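Local coordinates for varicella-zoster virus protease (Human herpesvirus 3, PDB 1VZV), which probably cleaves the capsid assembly protein during virion maturation in the nucleus, as a serine protease active as a dimer, at residues I36-H42 with F127-L132. Sequence-based numbering, arbitrary orientation.
Sequences IPINIDH and FTHVAL
Val130 N donates a bond to Pro37 O (3.0 Å), the first of the links that join residues 36-42 to residues 127-132 as parallel neighbours in the mixed sheet. Asn39 lies between Val130 and Leu132: its N reaches Val130 O at 3.1 Å, and its O accepts Leu132 N. A weak bond from Asp41 N to Leu132 O closes the series where residues 36-42 run out of strand 37-40; the Asp41 carboxylate instead binds His81 of the second subunit through OD1.

On the face of Asn39 and Ala131 stand two members of the catalytic triad, His42 and His129, with Ser110 beside His42 as the third. Their rings meet rim to rim, planes 83° apart, and Ser112 OG bonds weakly to His42 ND1. With CG between its backbone N and carbonyl carbon (chi1 74°), the His129 ring is turned toward the Asn39 side chain and His42; the Asn39 amide crosses it obliquely near ND1, planes 52° apart. Ala131 CB sits over the centre of the His42 ring, 3.4 Å from the centroid, a CH-pi contact that backs one face.

On the opposite face, that of Ile38, Val130 and Leu132, the contact is apolar: Ile38 CG1 runs alongside Val130, 3.7 Å from its CB, while Ile38 CG2 approaches Leu132 CG. Just before the strand, Ile36 CD1 touches the edge of the Phe127 ring at CD2 (3.6 Å).

The pairing probably helps to set His42, just past its strand, against His129, two catalytic histidines brought from distant parts of the chain, consistent with the Ser-His-His triad of herpesvirus assemblins.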
loop_
_atom_site.group_PDB
_atom_site.type_symbol
_atom_site.label_atom_id
_atom_site.label_comp_id
_atom_site.label_asym_id
_atom_site.label_seq_id
_atom_site.Cartn_x
_atom_site.Cartn_y
_atom_site.Cartn_z
ATOM N N ILE A 36 -6.628 27.006 -6.384
ATOM C CA ILE A 36 -6.032 25.910 -5.637
ATOM C C ILE A 36 -6.116 24.567 -6.316
ATOM O O ILE A 36 -7.199 24.134 -6.706
ATOM C CB ILE A 36 -6.692 25.801 -4.281
ATOM C CG1 ILE A 36 -6.538 27.125 -3.549
ATOM C CG2 ILE A 36 -6.067 24.698 -3.478
ATOM C CD1 ILE A 36 -7.104 27.094 -2.160
ATOM N N PRO A 37 -4.973 23.876 -6.438
ATOM C CA PRO A 37 -4.860 22.564 -7.068
ATOM C C PRO A 37 -4.853 21.356 -6.131
ATOM O O PRO A 37 -4.499 21.440 -4.957
ATOM C CB PRO A 37 -3.552 22.687 -7.828
ATOM C CG PRO A 37 -2.704 23.421 -6.850
ATOM C CD PRO A 37 -3.639 24.486 -6.284
ATOM N N ILE A 38 -5.200 20.217 -6.710
ATOM C CA ILE A 38 -5.271 18.951 -6.011
ATOM C C ILE A 38 -4.226 17.994 -6.579
ATOM O O ILE A 38 -4.263 17.628 -7.747
ATOM C CB ILE A 38 -6.710 18.356 -6.148
ATOM C CG1 ILE A 38 -7.607 18.934 -5.066
ATOM C CG2 ILE A 38 -6.722 16.837 -6.095
ATOM C CD1 ILE A 38 -8.969 18.320 -5.037
ATOM N N ASN A 39 -3.244 17.642 -5.777
ATOM C CA ASN A 39 -2.251 16.704 -6.252
ATOM C C ASN A 39 -2.230 15.536 -5.283
ATOM O O ASN A 39 -2.911 15.568 -4.260
ATOM C CB ASN A 39 -0.869 17.363 -6.445
ATOM C CG ASN A 39 -0.209 17.787 -5.149
ATOM O OD1 ASN A 39 -0.419 17.178 -4.098
ATOM N ND2 ASN A 39 0.630 18.824 -5.224
ATOM N N ILE A 40 -1.456 14.512 -5.601
ATOM C CA ILE A 40 -1.363 13.311 -4.781
ATOM C C ILE A 40 -0.026 13.285 -4.037
ATOM O O ILE A 40 0.991 13.537 -4.638
ATOM C CB ILE A 40 -1.435 12.069 -5.710
ATOM C CG1 ILE A 40 -2.755 12.030 -6.475
ATOM C CG2 ILE A 40 -1.144 10.787 -4.935
ATOM C CD1 ILE A 40 -2.778 10.976 -7.521
ATOM N N ASP A 41 -0.030 12.999 -2.739
ATOM C CA ASP A 41 1.203 12.901 -1.941
ATOM C C ASP A 41 1.920 14.243 -1.780
ATOM O O ASP A 41 3.067 14.289 -1.308
ATOM C CB ASP A 41 2.155 11.854 -2.590
ATOM C CG ASP A 41 3.454 11.559 -1.753
ATOM O OD1 ASP A 41 3.321 11.294 -0.533
ATOM O OD2 ASP A 41 4.595 11.540 -2.326
ATOM N N HIS A 42 1.222 15.336 -2.092
ATOM C CA HIS A 42 1.796 16.701 -2.040
ATOM C C HIS A 42 2.804 16.919 -3.174
ATOM O O HIS A 42 3.536 17.903 -3.180
ATOM C CB HIS A 42 2.460 17.029 -0.703
ATOM C CG HIS A 42 1.509 17.161 0.436
ATOM N ND1 HIS A 42 0.767 18.287 0.703
ATOM C CD2 HIS A 42 1.209 16.286 1.428
ATOM C CE1 HIS A 42 0.059 18.063 1.823
ATOM N NE2 HIS A 42 0.292 16.857 2.306
ATOM N N PHE A 127 -4.149 29.196 -0.061
ATOM C CA PHE A 127 -3.862 28.037 0.801
ATOM C C PHE A 127 -2.561 27.412 0.352
ATOM O O PHE A 127 -1.610 27.368 1.127
ATOM C CB PHE A 127 -5.008 27.047 0.756
ATOM C CG PHE A 127 -6.101 27.351 1.745
ATOM C CD1 PHE A 127 -5.790 27.711 3.059
ATOM C CD2 PHE A 127 -7.445 27.267 1.377
ATOM C CE1 PHE A 127 -6.808 27.979 3.990
ATOM C CE2 PHE A 127 -8.453 27.534 2.300
ATOM C CZ PHE A 127 -8.131 27.889 3.608
ATOM N N THR A 128 -2.534 26.989 -0.914
ATOM C CA THR A 128 -1.403 26.363 -1.626
ATOM C C THR A 128 -1.947 25.164 -2.406
ATOM O O THR A 128 -2.296 25.310 -3.588
ATOM C CB THR A 128 -0.180 25.999 -0.728
ATOM O OG1 THR A 128 0.514 27.199 -0.376
ATOM C CG2 THR A 128 0.799 25.142 -1.469
ATOM N N HIS A 129 -2.097 24.014 -1.747
ATOM C CA HIS A 129 -2.646 22.852 -2.431
ATOM C C HIS A 129 -3.240 21.832 -1.461
ATOM O O HIS A 129 -2.882 21.818 -0.278
ATOM C CB HIS A 129 -1.595 22.201 -3.321
ATOM C CG HIS A 129 -0.560 21.454 -2.558
ATOM N ND1 HIS A 129 -0.443 20.084 -2.563
ATOM C CD2 HIS A 129 0.369 21.899 -1.681
ATOM C CE1 HIS A 129 0.511 19.747 -1.709
ATOM N NE2 HIS A 129 1.033 20.816 -1.149
ATOM N N VAL A 130 -4.182 21.037 -1.985
ATOM C CA VAL A 130 -4.915 19.975 -1.287
ATOM C C VAL A 130 -4.306 18.634 -1.720
ATOM O O VAL A 130 -4.290 18.338 -2.916
ATOM C CB VAL A 130 -6.410 19.979 -1.746
ATOM C CG1 VAL A 130 -7.113 18.706 -1.325
ATOM C CG2 VAL A 130 -7.136 21.226 -1.213
ATOM N N ALA A 131 -3.838 17.811 -0.781
ATOM C CA ALA A 131 -3.237 16.527 -1.120
ATOM C C ALA A 131 -4.193 15.363 -0.865
ATOM O O ALA A 131 -5.027 15.418 0.025
ATOM C CB ALA A 131 -2.001 16.342 -0.334
ATOM N N LEU A 132 -4.138 14.343 -1.704
ATOM C CA LEU A 132 -4.971 13.170 -1.494
ATOM C C LEU A 132 -4.016 12.165 -0.828
ATOM O O LEU A 132 -2.858 12.080 -1.215
ATOM C CB LEU A 132 -5.519 12.632 -2.831
ATOM C CG LEU A 132 -6.552 13.437 -3.646
ATOM C CD1 LEU A 132 -6.915 12.641 -4.871
ATOM C CD2 LEU A 132 -7.797 13.777 -2.836
#